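Trimethylamine-N-oxide reductase (Haemophilus influenzae, PDB 7L5I) probably reduces trimethylamine N-oxide and related oxides at a molybdenum centre carried by two molybdopterin guanine dinucleotide cofactors. Local coordinates at residues N162-F167 with A551-Q556; L282-K287 with T331-A336; S576-R579 with A584-R587. All blocks are in the same frame, centred on the assembly; numbering follows the deposited sequence.

In the fold
The three contacts lie in the outer parts of the chain, each 30 to 33 Å from its centre. Interactions 1 and 2 are on opposite sides of that centre, about 60 Å apart between their centres. Interaction 2 is nested along the chain inside the loop that interaction 1 closes. Interaction 3 follows in series, its centre about 34 Å from that of interaction 1, and helices 554-558 and 563-580 follow each other in sequence. No two contacts touch. Residues Y142, W144 and S175 line the pocket of the oxygen atom. In sequence they flank helix 153-163, whose end enters interaction 1. All three contacts are structural packing.

Interaction 1 (N162-F167 with A551-Q556); sequences NATGGF and AGVEEQ
A163, in the last turn of helix 153-163, points its methyl at V553. Its CB lies 3.9 Å from V553 CG2. The carbonyl of the same alanine meets the other branch of the valine, with A163 O 3.7 Å from V553 CG1. The two valine branches thus meet different parts of A163. P408, from a loop, also packs on A163.

T164 is the next residue and the first to leave the helix. Its methyl does the touching. T164 CG2 sits 3.5 Å from A551 CB and 4.0 Å from V553 CG2, and the threonine and valine side chains cross at about a right angle. With chi1 at 54°, OG1 lies between the backbone N and the carbonyl carbon, turned back to its own helix. There it bonds the carbonyl oxygens of Y160 and M161, with a weak further bond to R129. The methyl is left to face the partner segment.

G165 then turns the chain away, its N bonded to N162 O at 3.3 Å. On the other side, G552 closes helix 540-550 in a Schellman motif, and V553 takes the N-cap position of helix 554-558. The contact thus joins one helix end to the junction between two others.

No hydrogen bond crosses it. The threonine hydroxyl is bonded within its own helix. Methyl groups and one carbonyl oxygen make this small surface contact by van der Waals packing.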
# COMPACT_ATOMS: atom_id res chain seq x y z
N ASN A 162 -4.41 -23.08 -8.12
CA ASN A 162 -4.11 -23.43 -9.50
C ASN A 162 -3.90 -24.92 -9.67
O ASN A 162 -4.34 -25.49 -10.66
CB ASN A 162 -2.91 -22.64 -10.00
CG ASN A 162 -3.29 -21.27 -10.45
OD1 ASN A 162 -4.41 -21.04 -10.88
ND2 ASN A 162 -2.35 -20.34 -10.37
N ALA A 163 -3.23 -25.55 -8.71
CA ALA A 163 -3.04 -27.00 -8.79
C ALA A 163 -4.35 -27.77 -8.72
O ALA A 163 -4.39 -28.92 -9.17
CB ALA A 163 -2.11 -27.47 -7.68
N THR A 164 -5.40 -27.20 -8.14
CA THR A 164 -6.68 -27.88 -8.02
C THR A 164 -7.75 -27.37 -8.98
O THR A 164 -8.90 -27.74 -8.83
CB THR A 164 -7.20 -27.80 -6.57
OG1 THR A 164 -7.24 -26.43 -6.10
CG2 THR A 164 -6.30 -28.63 -5.64
N GLY A 165 -7.38 -26.55 -9.97
CA GLY A 165 -8.33 -26.20 -11.01
C GLY A 165 -8.44 -24.74 -11.37
O GLY A 165 -9.07 -24.40 -12.38
N GLY A 166 -7.87 -23.86 -10.56
CA GLY A 166 -7.92 -22.43 -10.84
C GLY A 166 -8.80 -21.69 -9.86
O GLY A 166 -9.40 -22.26 -8.94
N PHE A 167 -8.86 -20.37 -10.06
CA PHE A 167 -9.59 -19.48 -9.17
C PHE A 167 -9.78 -18.15 -9.86
O PHE A 167 -9.10 -17.82 -10.83
CB PHE A 167 -8.84 -19.26 -7.85
CG PHE A 167 -7.53 -18.53 -8.03
CD1 PHE A 167 -6.39 -19.21 -8.49
CD2 PHE A 167 -7.43 -17.18 -7.78
CE1 PHE A 167 -5.18 -18.52 -8.67
CE2 PHE A 167 -6.23 -16.49 -7.96
CZ PHE A 167 -5.10 -17.15 -8.39
N ALA A 551 -6.29 -33.38 -2.32
CA ALA A 551 -6.76 -33.25 -3.70
C ALA A 551 -5.95 -34.08 -4.69
O ALA A 551 -6.22 -34.01 -5.89
CB ALA A 551 -6.72 -31.78 -4.13
N GLY A 552 -4.95 -34.81 -4.22
CA GLY A 552 -4.16 -35.65 -5.10
C GLY A 552 -3.08 -34.96 -5.88
O GLY A 552 -2.56 -35.55 -6.84
N VAL A 553 -2.68 -33.73 -5.49
CA VAL A 553 -1.71 -32.97 -6.27
C VAL A 553 -0.53 -32.50 -5.42
O VAL A 553 0.07 -31.45 -5.69
CB VAL A 553 -2.40 -31.78 -6.97
CG1 VAL A 553 -3.49 -32.25 -7.94
CG2 VAL A 553 -3.02 -30.84 -5.95
N GLU A 554 -0.18 -33.26 -4.39
CA GLU A 554 0.95 -32.86 -3.56
C GLU A 554 2.25 -32.80 -4.35
O GLU A 554 3.06 -31.88 -4.18
CB GLU A 554 1.10 -33.80 -2.37
CG GLU A 554 2.18 -33.34 -1.41
CD GLU A 554 2.62 -34.41 -0.45
OE1 GLU A 554 1.78 -35.23 -0.05
OE2 GLU A 554 3.83 -34.43 -0.12
N GLU A 555 2.50 -33.78 -5.22
CA GLU A 555 3.78 -33.79 -5.90
C GLU A 555 3.94 -32.58 -6.81
O GLU A 555 5.05 -32.02 -6.92
CB GLU A 555 3.94 -35.10 -6.68
CG GLU A 555 4.08 -36.32 -5.77
CD GLU A 555 2.74 -36.88 -5.24
OE1 GLU A 555 1.65 -36.41 -5.64
OE2 GLU A 555 2.80 -37.81 -4.41
N GLN A 556 2.86 -32.16 -7.49
CA GLN A 556 2.91 -30.95 -8.30
C GLN A 556 3.15 -29.73 -7.42
O GLN A 556 3.87 -28.81 -7.80
CB GLN A 556 1.61 -30.77 -9.08
CG GLN A 556 1.35 -31.87 -10.10
CD GLN A 556 0.49 -33.00 -9.56
OE1 GLN A 556 0.71 -33.51 -8.46
NE2 GLN A 556 -0.51 -33.40 -10.34

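Interaction 2 (L282-K287 with T331-A336); sequences LVEQGK and TIKQLA
L282 and A336 make the close part of this contact, where helix 271-284 packs on helix 329-341. Their CA atoms are only 6.1 Å apart. One branch of the leucine does the work: L282 CD2 is 4.0 Å from A336 CB and 3.5 Å from A336 O. With chi1 at -66° CG lies beside the backbone N, and with chi2 at 175° CD2 is the branch turned to the alanine. Both residues are buried. I278 and T281 also pack on A336, while L368 and L372 of helix 359-372 cover the leucine.

The other side is loose and more open to solvent. E284 OE1 comes no nearer than 4.4 Å to K333 CE. The charges attract at most at long range, since E284 OE1 is 4.7 Å from K333 NZ. That ammonium makes its salt bridge with E319 instead.

Helix 271-284 ends in a Schellman motif, with G286 at positive phi. K287 N bonds L282 O at 2.8 Å, and G286 N bonds V283 O. The two helices follow strand 262-265 and precede strand 344-348 of a parallel five-stranded sheet. Its strand order, 3-2-1-4-5, is that of a Rossmann-like alpha/beta fold.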
# COMPACT_ATOMS: atom_id res chain seq x y z
N LEU A 282 3.45 29.49 -14.89
CA LEU A 282 4.61 29.28 -15.76
C LEU A 282 4.38 29.91 -17.13
O LEU A 282 5.28 30.54 -17.69
CB LEU A 282 4.90 27.80 -15.94
CG LEU A 282 5.35 27.07 -14.68
CD1 LEU A 282 5.48 25.60 -15.04
CD2 LEU A 282 6.64 27.61 -14.16
N VAL A 283 3.20 29.68 -17.71
CA VAL A 283 2.91 30.22 -19.04
C VAL A 283 2.91 31.74 -19.00
O VAL A 283 3.54 32.40 -19.83
CB VAL A 283 1.57 29.66 -19.56
CG1 VAL A 283 1.20 30.29 -20.87
CG2 VAL A 283 1.68 28.16 -19.75
N GLU A 284 2.22 32.31 -18.00
CA GLU A 284 2.09 33.77 -17.85
C GLU A 284 3.44 34.46 -17.70
O GLU A 284 3.60 35.60 -18.15
CB GLU A 284 1.21 34.04 -16.63
CG GLU A 284 0.94 35.47 -16.24
CD GLU A 284 0.00 35.56 -15.03
OE1 GLU A 284 0.50 35.57 -13.87
OE2 GLU A 284 -1.23 35.58 -15.23
N GLN A 285 4.42 33.79 -17.09
CA GLN A 285 5.76 34.34 -16.86
C GLN A 285 6.81 33.81 -17.82
O GLN A 285 8.01 34.10 -17.63
CB GLN A 285 6.19 34.07 -15.42
CG GLN A 285 5.23 34.71 -14.44
CD GLN A 285 5.73 34.74 -13.02
OE1 GLN A 285 6.82 34.25 -12.72
NE2 GLN A 285 4.93 35.32 -12.13
N GLY A 286 6.41 33.07 -18.84
CA GLY A 286 7.37 32.54 -19.80
C GLY A 286 8.37 31.60 -19.19
O GLY A 286 9.53 31.55 -19.63
N LYS A 287 7.97 30.85 -18.17
CA LYS A 287 8.90 29.97 -17.47
C LYS A 287 8.73 28.52 -17.88
O LYS A 287 9.52 27.68 -17.44
CB LYS A 287 8.72 30.12 -15.96
CG LYS A 287 9.36 31.39 -15.38
CD LYS A 287 8.96 31.62 -13.93
CE LYS A 287 9.76 32.78 -13.25
NZ LYS A 287 11.18 32.34 -13.02
N THR A 331 1.75 32.42 -3.01
CA THR A 331 2.57 31.24 -2.75
C THR A 331 2.59 30.31 -3.95
O THR A 331 3.66 29.76 -4.30
CB THR A 331 2.05 30.52 -1.51
OG1 THR A 331 2.20 31.41 -0.39
CG2 THR A 331 2.78 29.21 -1.26
N ILE A 332 1.43 30.12 -4.60
CA ILE A 332 1.37 29.35 -5.85
C ILE A 332 2.32 29.95 -6.88
O ILE A 332 3.09 29.24 -7.54
CB ILE A 332 -0.08 29.33 -6.37
CG1 ILE A 332 -1.01 28.65 -5.36
CG2 ILE A 332 -0.19 28.67 -7.75
CD1 ILE A 332 -2.45 28.49 -5.84
N LYS A 333 2.27 31.27 -7.06
CA LYS A 333 3.14 31.89 -8.04
C LYS A 333 4.60 31.73 -7.65
O LYS A 333 5.46 31.54 -8.51
CB LYS A 333 2.80 33.38 -8.19
CG LYS A 333 1.44 33.60 -8.76
CD LYS A 333 1.20 35.10 -8.99
CE LYS A 333 -0.19 35.36 -9.52
NZ LYS A 333 -0.49 36.83 -9.50
N GLN A 334 4.91 31.77 -6.36
CA GLN A 334 6.30 31.67 -5.94
C GLN A 334 6.83 30.24 -6.11
O GLN A 334 7.99 30.04 -6.46
CB GLN A 334 6.44 32.15 -4.51
CG GLN A 334 7.89 32.43 -4.11
CD GLN A 334 8.64 33.26 -5.15
OE1 GLN A 334 9.74 32.90 -5.56
NE2 GLN A 334 8.01 34.35 -5.61
N LEU A 335 5.98 29.23 -5.87
CA LEU A 335 6.36 27.86 -6.18
C LEU A 335 6.71 27.72 -7.65
O LEU A 335 7.74 27.14 -8.01
CB LEU A 335 5.24 26.89 -5.81
CG LEU A 335 4.97 26.72 -4.32
CD1 LEU A 335 3.66 25.93 -4.13
CD2 LEU A 335 6.15 26.05 -3.64
N ALA A 336 5.85 28.25 -8.52
CA ALA A 336 6.10 28.13 -9.95
C ALA A 336 7.44 28.74 -10.31
O ALA A 336 8.24 28.15 -11.04
CB ALA A 336 4.97 28.79 -10.74

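Interaction 3 (S576-R579 with A584-R587); sequences SAAR and AMPR
A578 and R579 lie near the end of helix 563-580, and the extended segment 584-587 runs roughly back past them, with R579 CA 6.0 Å from A584 CA.

The close packing is between A578 and M585. Both side chains start out toward the opposing segment. The sulfur makes the nearest approach: M585 SD is 3.5 Å from A578 CB, with M585 CG behind it at 4.0 Å. The thioether bends at its last torsion, chi3 75°, so the terminal methyl turns away from the alanine and the sulfur is what faces it. The methionine also touches Y571 and F575 of the same helix, L598 of strand 598-599 and F600, so it packs between helix and strand. V583 also packs on A578.

On the exposed side two arginine heads come near each other. R579 NH1 and R587 NH2 are 4.4 Å apart. The R587 nitrogen comes to the edge of the R579 guanidinium, near its plane. Seen from R587 the approach is oblique, so the two groups are not stacked. R579 is extended over its first two torsions and then kinks at chi3, which brings its head toward R587.

The R587 head has other partners on the helix. It makes a cation-pi contact with F575 and a weak hydrogen bond from NH1 to OD1 of N572. Y571 OH adds a hydrogen bond to P586 O, which ties the extended segment to the same helix.

No hydrogen bond joins the two segments. The arginine pair probably contributes some repulsion, likely eased by solvent and, for R587, by the aromatic ring. Between the two segments the attraction is the apolar sulfur-methyl contact, and the other ties to the helix run through Y571, N572 and F575, earlier in it.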
# COMPACT_ATOMS: atom_id res chain seq x y z
N SER A 576 24.10 -17.58 -9.92
CA SER A 576 24.43 -17.63 -11.34
C SER A 576 24.38 -16.26 -11.99
O SER A 576 25.24 -15.93 -12.82
CB SER A 576 23.45 -18.56 -12.07
OG SER A 576 23.57 -19.88 -11.59
N ALA A 577 23.37 -15.46 -11.65
CA ALA A 577 23.31 -14.09 -12.18
C ALA A 577 24.48 -13.26 -11.68
O ALA A 577 25.04 -12.46 -12.44
CB ALA A 577 22.00 -13.41 -11.79
N ALA A 578 24.86 -13.41 -10.41
CA ALA A 578 26.02 -12.68 -9.91
C ALA A 578 27.29 -13.09 -10.65
O ALA A 578 28.10 -12.23 -11.02
CB ALA A 578 26.17 -12.89 -8.40
N ARG A 579 27.47 -14.39 -10.87
CA ARG A 579 28.65 -14.86 -11.58
C ARG A 579 28.74 -14.23 -12.96
O ARG A 579 29.82 -13.80 -13.39
CB ARG A 579 28.64 -16.39 -11.67
CG ARG A 579 29.82 -16.98 -12.42
CD ARG A 579 29.74 -18.52 -12.43
NE ARG A 579 28.47 -18.93 -13.02
CZ ARG A 579 27.77 -19.99 -12.65
NH1 ARG A 579 28.20 -20.81 -11.69
NH2 ARG A 579 26.62 -20.24 -13.26
N ALA A 584 31.55 -12.73 -7.21
CA ALA A 584 31.68 -13.99 -6.51
C ALA A 584 30.76 -13.99 -5.30
O ALA A 584 30.74 -13.03 -4.54
CB ALA A 584 33.11 -14.21 -6.06
N MET A 585 29.99 -15.06 -5.14
CA MET A 585 29.14 -15.29 -3.99
C MET A 585 29.51 -16.62 -3.34
O MET A 585 30.00 -17.53 -4.01
CB MET A 585 27.66 -15.33 -4.38
CG MET A 585 27.03 -13.99 -4.70
SD MET A 585 25.36 -14.20 -5.30
CE MET A 585 24.44 -14.60 -3.81
N PRO A 586 29.32 -16.75 -2.02
CA PRO A 586 29.41 -18.08 -1.41
C PRO A 586 28.30 -18.96 -1.94
O PRO A 586 27.24 -18.47 -2.34
CB PRO A 586 29.22 -17.79 0.08
CG PRO A 586 28.41 -16.53 0.12
CD PRO A 586 28.88 -15.72 -1.07
N ARG A 587 28.54 -20.28 -1.94
CA ARG A 587 27.43 -21.18 -2.22
C ARG A 587 26.43 -21.14 -1.07
O ARG A 587 26.70 -20.62 0.01
CB ARG A 587 27.93 -22.61 -2.44
CG ARG A 587 28.46 -22.86 -3.86
CD ARG A 587 27.33 -22.91 -4.88
NE ARG A 587 27.79 -23.30 -6.21
CZ ARG A 587 27.02 -23.30 -7.30
NH1 ARG A 587 25.74 -22.94 -7.23
NH2 ARG A 587 27.53 -23.67 -8.47